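PDB 3NWR: A rubisco-like protein from Burkholderia fungorum, which is of unsettled reaction, probably a lyase, and pairs a RuBisCO-type N-terminal domain with a TIM-barrel catalytic domain. Local coordinates for residues A[17-22]-A[127-132]; A[57-62]-A[97-102]; A[257-262]-A[280-285]; A[314-319]-A[349-354]. All coordinates share one frame; numbering follows the deposited sequence.

Interaction 1 (A[17-22]-A[127-132]); sequences ADYLIE and VRLLSL
Leu129 lays its CD1 methyl over one face of the Tyr19 ring, a CH-pi contact in which CD1 lies 4.0 Å from the ring centroid, offset toward the rim near Tyr19 CE1. Leu129 gets there with CG anti to its backbone N (chi1 172°) and chi2 of 61° placing CD1. Beside it, Leu132 CD2 rests 3.6 Å from Ala17 CB, and CD1 of Leu129 also reaches that alanine. Further along the pair, Ile21 CG2 and Val127 CG2 meet side by side, 4.2 Å apart.

A classic beta bulge breaks the antiparallel register here: Leu130 and Ser131 both face Asp18. Asp18 O accepts a bond from Leu130 N at 2.8 Å and a weak one from Ser131 N. The bulge brings Leu130 onto the face of Leu20, where its CD2 packs at 4.1 Å from Leu20 CB. The Asp18 carboxylate on this face is held by Arg93, Thr95 and Arg133.

Strand 126-133 is an edge strand of the four-stranded sheet within this chain, and strand 89-99 runs along the other edge of strand 14-23. On the face of Tyr19 and Leu129, helices 107-114 and 301-309 pack against the leucines, and Tyr19 OH bonds Val114 O.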
# COMPACT_ATOMS: atom_id res chain seq x y z
N ALA A 17 -16.75 -7.71 -7.19
CA ALA A 17 -16.24 -6.61 -6.39
C ALA A 17 -17.30 -5.52 -6.32
O ALA A 17 -17.83 -5.12 -7.35
CB ALA A 17 -14.95 -6.07 -7.01
N ASP A 18 -17.59 -5.05 -5.11
CA ASP A 18 -18.58 -3.99 -4.91
C ASP A 18 -17.85 -2.67 -4.66
O ASP A 18 -16.87 -2.65 -3.92
CB ASP A 18 -19.47 -4.28 -3.70
CG ASP A 18 -20.41 -5.46 -3.92
OD1 ASP A 18 -20.51 -5.96 -5.06
OD2 ASP A 18 -21.06 -5.87 -2.94
N TYR A 19 -18.35 -1.59 -5.25
CA TYR A 19 -17.78 -0.25 -5.07
C TYR A 19 -18.84 0.76 -4.72
O TYR A 19 -20.02 0.59 -5.03
CB TYR A 19 -17.10 0.24 -6.35
CG TYR A 19 -16.03 -0.67 -6.86
CD1 TYR A 19 -14.69 -0.43 -6.59
CD2 TYR A 19 -16.35 -1.78 -7.63
CE1 TYR A 19 -13.70 -1.27 -7.07
CE2 TYR A 19 -15.37 -2.63 -8.11
CZ TYR A 19 -14.05 -2.37 -7.82
OH TYR A 19 -13.08 -3.22 -8.29
N LEU A 20 -18.41 1.83 -4.06
CA LEU A 20 -19.18 3.06 -3.98
C LEU A 20 -18.49 4.06 -4.88
O LEU A 20 -17.31 4.35 -4.69
CB LEU A 20 -19.21 3.59 -2.54
CG LEU A 20 -19.65 5.04 -2.36
CD1 LEU A 20 -21.14 5.18 -2.66
CD2 LEU A 20 -19.34 5.53 -0.95
N ILE A 21 -19.20 4.58 -5.88
CA ILE A 21 -18.59 5.57 -6.76
C ILE A 21 -19.34 6.89 -6.69
O ILE A 21 -20.50 6.94 -6.28
CB ILE A 21 -18.50 5.10 -8.22
CG1 ILE A 21 -19.90 4.92 -8.83
CG2 ILE A 21 -17.70 3.81 -8.30
CD1 ILE A 21 -19.88 4.76 -10.35
N GLU A 22 -18.64 7.96 -7.05
CA GLU A 22 -19.22 9.29 -7.07
C GLU A 22 -18.76 9.97 -8.35
O GLU A 22 -17.58 9.93 -8.70
CB GLU A 22 -18.76 10.09 -5.86
CG GLU A 22 -19.34 11.50 -5.75
CD GLU A 22 -18.67 12.29 -4.65
OE1 GLU A 22 -18.81 11.90 -3.47
OE2 GLU A 22 -18.00 13.29 -4.98
N VAL A 127 -14.26 6.97 -5.30
CA VAL A 127 -14.27 5.55 -5.61
C VAL A 127 -13.70 4.79 -4.42
O VAL A 127 -12.56 5.06 -3.99
CB VAL A 127 -13.43 5.17 -6.86
CG1 VAL A 127 -13.35 3.67 -7.00
CG2 VAL A 127 -14.02 5.76 -8.12
N ARG A 128 -14.49 3.86 -3.90
CA ARG A 128 -14.06 3.02 -2.81
C ARG A 128 -14.46 1.58 -3.06
O ARG A 128 -15.61 1.29 -3.38
CB ARG A 128 -14.67 3.49 -1.49
CG ARG A 128 -14.18 2.72 -0.25
CD ARG A 128 -14.83 3.33 0.96
NE ARG A 128 -14.56 2.65 2.22
CZ ARG A 128 -13.78 3.15 3.18
NH1 ARG A 128 -13.15 4.31 3.01
NH2 ARG A 128 -13.65 2.47 4.31
N LEU A 129 -13.49 0.68 -2.92
CA LEU A 129 -13.76 -0.75 -3.01
C LEU A 129 -14.32 -1.20 -1.68
O LEU A 129 -13.66 -1.09 -0.65
CB LEU A 129 -12.47 -1.50 -3.31
CG LEU A 129 -12.56 -3.02 -3.25
CD1 LEU A 129 -13.55 -3.58 -4.27
CD2 LEU A 129 -11.16 -3.65 -3.45
N LEU A 130 -15.56 -1.69 -1.68
CA LEU A 130 -16.26 -2.07 -0.45
C LEU A 130 -16.05 -3.52 -0.05
O LEU A 130 -15.85 -3.83 1.13
CB LEU A 130 -17.76 -1.82 -0.60
CG LEU A 130 -18.17 -0.43 -1.07
CD1 LEU A 130 -19.69 -0.38 -1.30
CD2 LEU A 130 -17.73 0.62 -0.07
N SER A 131 -16.15 -4.43 -1.01
CA SER A 131 -16.15 -5.84 -0.68
C SER A 131 -15.80 -6.70 -1.89
O SER A 131 -15.87 -6.25 -3.03
CB SER A 131 -17.51 -6.25 -0.11
OG SER A 131 -18.53 -5.99 -1.05
N LEU A 132 -15.39 -7.94 -1.61
CA LEU A 132 -15.03 -8.91 -2.64
C LEU A 132 -15.72 -10.22 -2.35
O LEU A 132 -15.92 -10.59 -1.19
CB LEU A 132 -13.52 -9.15 -2.65
CG LEU A 132 -12.66 -7.97 -3.07
CD1 LEU A 132 -11.19 -8.23 -2.74
CD2 LEU A 132 -12.83 -7.70 -4.55

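Interaction 2 (A[57-62]-A[97-102]); sequences SRASVL and SFPLAN
Asn102 reaches back to Ser57 and donates from ND2 to Ser57 O, a nearly straight bond of 2.8 Å with an angle of 174° at the hydrogen. The acceptor lies in the plane of the amide, while OD1 of the same amide sits against the Ser57 backbone, 3.3 Å from Ser57 CA. The side chain leaves with CG anti to its own carbonyl carbon (chi1 -74°), and a turn closed by Asn102 N on Pro99 O brings the residue round.

Between this grip and the strand proper, Ala59 points its CB at segment 97-102, 3.7 Å from Phe98 CD2 and also against Ser97 O. The Pro99 ring lies alongside the backbone from Ser57 to Ala59, with CG 3.9 Å from Ser57 C. Regular pairing begins at Ser60 and Ser97, an antiparallel hydrogen-bonded pair in which Ser97 N donates to Ser60 O at 2.8 Å and Ser60 N to Ser97 O at 3.0 Å. Beyond it, Leu62 leans over Ser97, its CD1 3.6 Å from Ser97 CB.

A second shell fixes the loop. Arg58 folds back so that NH1 donates to Ala59 O while NH2 makes a salt bridge to Asp32; Ser39 OG takes Ala59 N, and Ser40 bonds Ser57 OG. Val172 and His205 of the second subunit pack against Ser57 and Asn102.

Helices 27-37 and 107-114 pack on the face carrying Val61 and Phe98. With its beta-alpha-beta-beta-alpha-beta order, this is the ferredoxin-like fold of RuBisCO N-terminal domains, here at the start of its edge strand 60-70.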
# COMPACT_ATOMS: atom_id res chain seq x y z
N SER A 57 -12.78 -12.24 -21.44
CA SER A 57 -11.90 -11.28 -20.78
C SER A 57 -12.54 -9.97 -20.35
O SER A 57 -11.92 -9.20 -19.61
CB SER A 57 -10.70 -10.97 -21.67
OG SER A 57 -11.11 -10.26 -22.83
N ARG A 58 -13.74 -9.67 -20.80
CA ARG A 58 -14.34 -8.38 -20.46
C ARG A 58 -15.14 -8.48 -19.16
O ARG A 58 -16.06 -9.30 -19.04
CB ARG A 58 -15.21 -7.87 -21.63
CG ARG A 58 -15.95 -6.55 -21.38
CD ARG A 58 -14.99 -5.43 -21.04
NE ARG A 58 -15.46 -4.12 -21.51
CZ ARG A 58 -16.40 -3.39 -20.91
NH1 ARG A 58 -16.99 -3.83 -19.81
NH2 ARG A 58 -16.74 -2.22 -21.42
N ALA A 59 -14.77 -7.66 -18.18
CA ALA A 59 -15.53 -7.57 -16.93
C ALA A 59 -16.89 -6.92 -17.22
O ALA A 59 -17.04 -6.19 -18.19
CB ALA A 59 -14.77 -6.76 -15.89
N SER A 60 -17.87 -7.19 -16.37
CA SER A 60 -19.19 -6.61 -16.59
C SER A 60 -19.77 -6.01 -15.32
O SER A 60 -19.36 -6.34 -14.21
CB SER A 60 -20.15 -7.66 -17.15
OG SER A 60 -20.27 -8.75 -16.26
N VAL A 61 -20.73 -5.11 -15.51
CA VAL A 61 -21.42 -4.47 -14.40
C VAL A 61 -22.67 -5.28 -14.10
O VAL A 61 -23.55 -5.42 -14.95
CB VAL A 61 -21.81 -3.03 -14.76
CG1 VAL A 61 -22.52 -2.38 -13.59
CG2 VAL A 61 -20.58 -2.23 -15.17
N LEU A 62 -22.74 -5.85 -12.89
CA LEU A 62 -23.85 -6.72 -12.52
C LEU A 62 -24.95 -5.96 -11.80
O LEU A 62 -26.11 -6.35 -11.85
CB LEU A 62 -23.37 -7.87 -11.62
CG LEU A 62 -22.45 -8.93 -12.22
CD1 LEU A 62 -22.20 -10.04 -11.20
CD2 LEU A 62 -23.02 -9.48 -13.52
N SER A 97 -18.23 -7.81 -12.14
CA SER A 97 -17.88 -9.22 -12.25
C SER A 97 -16.63 -9.36 -13.11
O SER A 97 -16.61 -8.88 -14.24
CB SER A 97 -19.04 -10.00 -12.88
OG SER A 97 -18.73 -11.38 -13.00
N PHE A 98 -15.60 -10.00 -12.57
CA PHE A 98 -14.32 -10.15 -13.25
C PHE A 98 -14.06 -11.61 -13.61
O PHE A 98 -14.19 -12.48 -12.75
CB PHE A 98 -13.17 -9.69 -12.35
CG PHE A 98 -13.04 -8.20 -12.23
CD1 PHE A 98 -13.62 -7.51 -11.17
CD2 PHE A 98 -12.31 -7.48 -13.17
CE1 PHE A 98 -13.48 -6.13 -11.07
CE2 PHE A 98 -12.18 -6.10 -13.07
CZ PHE A 98 -12.77 -5.43 -12.03
N PRO A 99 -13.65 -11.89 -14.86
CA PRO A 99 -13.28 -13.26 -15.22
C PRO A 99 -11.96 -13.67 -14.58
O PRO A 99 -10.94 -12.99 -14.76
CB PRO A 99 -13.13 -13.21 -16.75
CG PRO A 99 -13.73 -11.92 -17.18
CD PRO A 99 -13.60 -10.98 -16.02
N LEU A 100 -11.96 -14.78 -13.85
CA LEU A 100 -10.77 -15.25 -13.16
C LEU A 100 -9.61 -15.54 -14.11
O LEU A 100 -8.44 -15.40 -13.75
CB LEU A 100 -11.08 -16.49 -12.33
CG LEU A 100 -12.11 -16.27 -11.23
CD1 LEU A 100 -12.34 -17.55 -10.42
CD2 LEU A 100 -11.70 -15.13 -10.31
N ALA A 101 -9.94 -15.95 -15.33
CA ALA A 101 -8.90 -16.26 -16.31
C ALA A 101 -8.00 -15.04 -16.61
O ALA A 101 -6.87 -15.21 -17.04
CB ALA A 101 -9.53 -16.79 -17.59
N ASN A 102 -8.51 -13.84 -16.38
CA ASN A 102 -7.70 -12.63 -16.57
C ASN A 102 -6.57 -12.54 -15.56
O ASN A 102 -5.54 -11.90 -15.82
CB ASN A 102 -8.56 -11.36 -16.43
CG ASN A 102 -9.47 -11.12 -17.61
OD1 ASN A 102 -9.56 -11.94 -18.52
ND2 ASN A 102 -10.16 -9.98 -17.60

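Interaction 3 (A[257-262]-A[280-285]); sequences CVMASI and VLHAHR
Val258 and His282 are joined by one of the straighter bonds between these parallel strands, His282 N donating to Val258 O at 2.9 Å with 170° at the hydrogen. His284 N to Ala260 O is the same length, and Val258 N, Ala260 N and Ile262 N donate back to Val280 O, His282 O and His284 O. Ile262 already belongs to the next helix, so this last bond carries the pairing past the strand end.

The imidazoles on one face have polar partners beyond the two segments. His282 bonds His315 through ND1 and His317 through NE2, which holds both ring nitrogens; His284 ND1 bonds Asn286, and its NE2 makes a weak bond to the carboxylated Lys195. A carboxylated lysine in this family is typically a metal ligand, so this end of the strands probably borders the active site.

The strands are neighbours in the parallel sheet of the TIM barrel, their short axes 27° apart, and helices 262-265 and 267-276 make the crossover between them.

Inside the barrel, Met259 lies beside both histidines. Its CG, anti to the backbone N (chi1 159°), meets the edge of the His282 ring 4.1 Å from CD2; the extended chain then brings CE to His284 CB at 3.8 Å. Cys257 SG sits 3.8 Å from His282 CB. On the outer face Ile262 CG2 touches Ala283 CB at 3.6 Å and CG1 lies 3.3 Å from His284 O, while helix 301-309 packs against Ile262 through Tyr304 and Trp308.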
# COMPACT_ATOMS: atom_id res chain seq x y z
N CYS A 257 5.84 -17.01 16.80
CA CYS A 257 5.11 -15.97 16.09
C CYS A 257 6.06 -14.90 15.54
O CYS A 257 7.02 -14.52 16.21
CB CYS A 257 4.10 -15.32 17.04
SG CYS A 257 3.07 -14.01 16.32
N VAL A 258 5.77 -14.44 14.32
CA VAL A 258 6.41 -13.24 13.77
C VAL A 258 5.34 -12.25 13.32
O VAL A 258 4.26 -12.63 12.86
CB VAL A 258 7.35 -13.56 12.60
CG1 VAL A 258 8.56 -14.34 13.10
CG2 VAL A 258 6.62 -14.34 11.52
N MET A 259 5.66 -10.97 13.47
CA MET A 259 4.77 -9.88 13.08
C MET A 259 5.38 -9.18 11.86
O MET A 259 6.60 -9.10 11.73
CB MET A 259 4.68 -8.90 14.25
CG MET A 259 4.24 -7.49 13.90
SD MET A 259 4.31 -6.54 15.44
CE MET A 259 4.22 -4.87 14.78
N ALA A 260 4.52 -8.69 10.97
CA ALA A 260 4.97 -7.94 9.80
C ALA A 260 4.03 -6.79 9.50
O ALA A 260 2.81 -6.94 9.64
CB ALA A 260 5.09 -8.87 8.58
N SER A 261 4.59 -5.65 9.10
CA SER A 261 3.79 -4.51 8.65
C SER A 261 3.36 -4.79 7.22
O SER A 261 4.06 -4.46 6.25
CB SER A 261 4.61 -3.23 8.73
OG SER A 261 4.89 -2.92 10.08
N ILE A 262 2.20 -5.43 7.09
CA ILE A 262 1.77 -5.96 5.79
C ILE A 262 1.75 -4.95 4.64
O ILE A 262 2.14 -5.28 3.53
CB ILE A 262 0.41 -6.67 5.89
CG1 ILE A 262 -0.62 -5.80 6.63
CG2 ILE A 262 0.59 -8.01 6.61
CD1 ILE A 262 -2.08 -6.34 6.57
N VAL A 280 3.23 -18.54 13.57
CA VAL A 280 2.05 -17.69 13.46
C VAL A 280 2.45 -16.37 12.80
O VAL A 280 3.44 -15.76 13.17
CB VAL A 280 1.46 -17.41 14.85
CG1 VAL A 280 0.28 -16.44 14.76
CG2 VAL A 280 1.02 -18.72 15.50
N LEU A 281 1.65 -15.93 11.83
CA LEU A 281 1.90 -14.70 11.10
C LEU A 281 0.93 -13.63 11.61
O LEU A 281 -0.27 -13.66 11.29
CB LEU A 281 1.69 -14.93 9.61
CG LEU A 281 2.84 -14.61 8.66
CD1 LEU A 281 2.36 -14.75 7.23
CD2 LEU A 281 3.39 -13.22 8.93
N HIS A 282 1.44 -12.73 12.43
CA HIS A 282 0.64 -11.66 13.04
C HIS A 282 0.75 -10.43 12.13
O HIS A 282 1.79 -9.78 12.07
CB HIS A 282 1.16 -11.35 14.45
CG HIS A 282 0.40 -10.27 15.17
ND1 HIS A 282 -0.74 -10.53 15.91
CD2 HIS A 282 0.63 -8.95 15.29
CE1 HIS A 282 -1.18 -9.40 16.43
NE2 HIS A 282 -0.38 -8.42 16.06
N ALA A 283 -0.34 -10.10 11.44
CA ALA A 283 -0.33 -9.00 10.49
C ALA A 283 -0.63 -7.66 11.15
O ALA A 283 -1.69 -7.49 11.75
CB ALA A 283 -1.36 -9.26 9.37
N HIS A 284 0.30 -6.71 11.06
CA HIS A 284 0.05 -5.37 11.58
C HIS A 284 -0.32 -4.48 10.42
O HIS A 284 0.42 -4.39 9.44
CB HIS A 284 1.26 -4.79 12.32
CG HIS A 284 0.91 -3.63 13.19
ND1 HIS A 284 0.73 -2.36 12.68
CD2 HIS A 284 0.61 -3.55 14.51
CE1 HIS A 284 0.37 -1.54 13.66
NE2 HIS A 284 0.30 -2.24 14.78
N ARG A 285 -1.47 -3.82 10.52
CA ARG A 285 -2.02 -3.11 9.36
C ARG A 285 -1.66 -1.63 9.29
O ARG A 285 -2.28 -0.89 8.52
CB ARG A 285 -3.54 -3.30 9.30
CG ARG A 285 -4.30 -2.43 10.31
CD ARG A 285 -5.80 -2.69 10.32
NE ARG A 285 -6.48 -1.53 10.88
CZ ARG A 285 -7.80 -1.45 11.09
NH1 ARG A 285 -8.59 -2.47 10.82
NH2 ARG A 285 -8.31 -0.32 11.54

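Interaction 4 (A[314-319]-A[349-354]); sequences DHMHVH and DAVLPA
His315 lies alongside Leu352, both side chains pointing the same way, and can be followed atom by atom. CB starts 3.7 Å from Leu352 O. CG is anti to the carbonyl carbon (chi1 -55°), and with ND1 turned away from CA (chi2 170°) CD2 comes to Leu352 CB at 3.6 Å. At the tip, NE2 is 3.6 Å from Leu352 CD2, a methyl that CE1 also touches and that lies over one face of the ring, offset toward its rim in a CH-pi contact. Both ring nitrogens are engaged beyond the leucine: NE2 bonds Thr152 OG1 and ND1 bonds His282 of the neighbouring strand 280-284.

Two residues on, the His317 ring has Ala354 CB over its centre, 3.9 Å from the centroid and only 3° off the normal. Its ND1 bonds a water at 2.7 Å, while its NE2 bonds His282; the same water accepts from His319 N and donates to Ala354 O, so three groups grip it.

The backbones run parallel, from Leu352 N on Asp314 O through Met316 N on Leu352 O and Ala354 N on Met316 O to Val318 N on Ala354 O. On the opposite face Met316 CG meets Val351 CG2 at 4.1 Å, and Val318 CG1 packs on Pro353 CB.

Helix 329-340, which links the two strands in a beta-alpha-beta unit of the barrel, covers this second face through Ser335 and Cys339. Helix 301-309 closes over Met316, and strands 280-284 and 377-379 flank the pair.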
# COMPACT_ATOMS: atom_id res chain seq x y z
N ASP A 314 -2.42 -15.04 9.92
CA ASP A 314 -3.17 -15.75 10.95
C ASP A 314 -4.00 -14.83 11.83
O ASP A 314 -5.03 -15.25 12.35
CB ASP A 314 -2.19 -16.53 11.84
CG ASP A 314 -1.55 -17.68 11.12
OD1 ASP A 314 -2.31 -18.57 10.68
OD2 ASP A 314 -0.31 -17.70 10.99
N HIS A 315 -3.52 -13.60 12.01
CA HIS A 315 -4.20 -12.59 12.82
C HIS A 315 -4.37 -11.32 12.00
O HIS A 315 -3.50 -10.97 11.20
CB HIS A 315 -3.37 -12.18 14.02
CG HIS A 315 -2.94 -13.30 14.92
ND1 HIS A 315 -2.01 -13.10 15.92
CD2 HIS A 315 -3.31 -14.60 14.99
CE1 HIS A 315 -1.83 -14.24 16.57
NE2 HIS A 315 -2.61 -15.16 16.03
N MET A 316 -5.47 -10.61 12.23
CA MET A 316 -5.66 -9.27 11.66
C MET A 316 -6.12 -8.29 12.72
O MET A 316 -6.93 -8.65 13.59
CB MET A 316 -6.70 -9.29 10.53
CG MET A 316 -6.21 -9.93 9.22
SD MET A 316 -5.02 -8.92 8.28
CE MET A 316 -6.09 -7.66 7.55
N HIS A 317 -5.63 -7.06 12.64
CA HIS A 317 -6.02 -6.00 13.56
C HIS A 317 -7.32 -5.33 13.14
O HIS A 317 -7.53 -5.05 11.95
CB HIS A 317 -4.92 -4.96 13.66
CG HIS A 317 -3.84 -5.34 14.61
ND1 HIS A 317 -3.74 -4.78 15.87
CD2 HIS A 317 -2.83 -6.23 14.51
CE1 HIS A 317 -2.71 -5.31 16.50
NE2 HIS A 317 -2.14 -6.20 15.70
N VAL A 318 -8.16 -5.03 14.13
CA VAL A 318 -9.44 -4.38 13.90
C VAL A 318 -9.62 -3.10 14.71
O VAL A 318 -10.69 -2.48 14.67
CB VAL A 318 -10.62 -5.33 14.22
CG1 VAL A 318 -10.54 -6.57 13.35
CG2 VAL A 318 -10.66 -5.72 15.70
N HIS A 319 -8.55 -2.67 15.38
CA HIS A 319 -8.59 -1.56 16.31
C HIS A 319 -9.56 -1.88 17.44
O HIS A 319 -9.63 -3.04 17.82
CB HIS A 319 -8.76 -0.22 15.59
CG HIS A 319 -7.53 0.17 14.82
ND1 HIS A 319 -7.39 1.37 14.16
CD2 HIS A 319 -6.36 -0.51 14.62
CE1 HIS A 319 -6.20 1.42 13.59
NE2 HIS A 319 -5.56 0.30 13.85
N ASP A 349 -11.40 -20.85 7.05
CA ASP A 349 -10.17 -20.09 7.01
C ASP A 349 -10.24 -18.79 7.82
O ASP A 349 -9.58 -17.80 7.49
CB ASP A 349 -9.84 -19.77 5.55
CG ASP A 349 -10.93 -18.95 4.87
OD1 ASP A 349 -11.93 -18.61 5.53
OD2 ASP A 349 -10.80 -18.65 3.67
N ALA A 350 -11.03 -18.79 8.89
CA ALA A 350 -11.13 -17.60 9.73
C ALA A 350 -9.78 -17.21 10.31
O ALA A 350 -8.90 -18.06 10.48
CB ALA A 350 -12.17 -17.81 10.85
N VAL A 351 -9.61 -15.92 10.59
CA VAL A 351 -8.41 -15.44 11.25
C VAL A 351 -8.78 -14.84 12.60
O VAL A 351 -9.95 -14.52 12.86
CB VAL A 351 -7.64 -14.41 10.39
CG1 VAL A 351 -7.15 -15.07 9.09
CG2 VAL A 351 -8.49 -13.17 10.10
N LEU A 352 -7.78 -14.68 13.45
CA LEU A 352 -8.00 -14.18 14.80
C LEU A 352 -8.01 -12.66 14.79
O LEU A 352 -7.02 -12.04 14.39
CB LEU A 352 -6.88 -14.68 15.71
CG LEU A 352 -7.01 -14.39 17.20
CD1 LEU A 352 -8.14 -15.20 17.84
CD2 LEU A 352 -5.68 -14.69 17.90
N PRO A 353 -9.11 -12.03 15.23
CA PRO A 353 -9.12 -10.57 15.30
C PRO A 353 -8.37 -10.08 16.53
O PRO A 353 -8.49 -10.67 17.62
CB PRO A 353 -10.62 -10.23 15.40
CG PRO A 353 -11.21 -11.41 16.12
CD PRO A 353 -10.41 -12.62 15.61
N ALA A 354 -7.57 -9.04 16.34
CA ALA A 354 -6.84 -8.40 17.42
C ALA A 354 -7.42 -7.02 17.69
O ALA A 354 -7.39 -6.13 16.85
CB ALA A 354 -5.34 -8.31 17.09
O HOH W 1 -6.12 -3.69 16.64

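From the N terminus, strand 14-23 opens the loop that interaction 1 closes at 126-133, and interaction 2 (57-62 with 97-102) opens and closes wholly within it. The two touch where Tyr19 OH meets Phe98 CE1, and together they tie both outermost strands into the N-terminal sheet. The chain then enters the barrel, where interactions 3 and 4 follow in series with no crossing: each closes a loop carrying helix between neighbouring strands. Strands 280-284 and 315-319 lie side by side, so interactions 3 and 4 adjoin, and Leu281 N probably bonds Asp314 OD2. Interactions 1 and 3 stay about 9 Å apart at their nearest atoms.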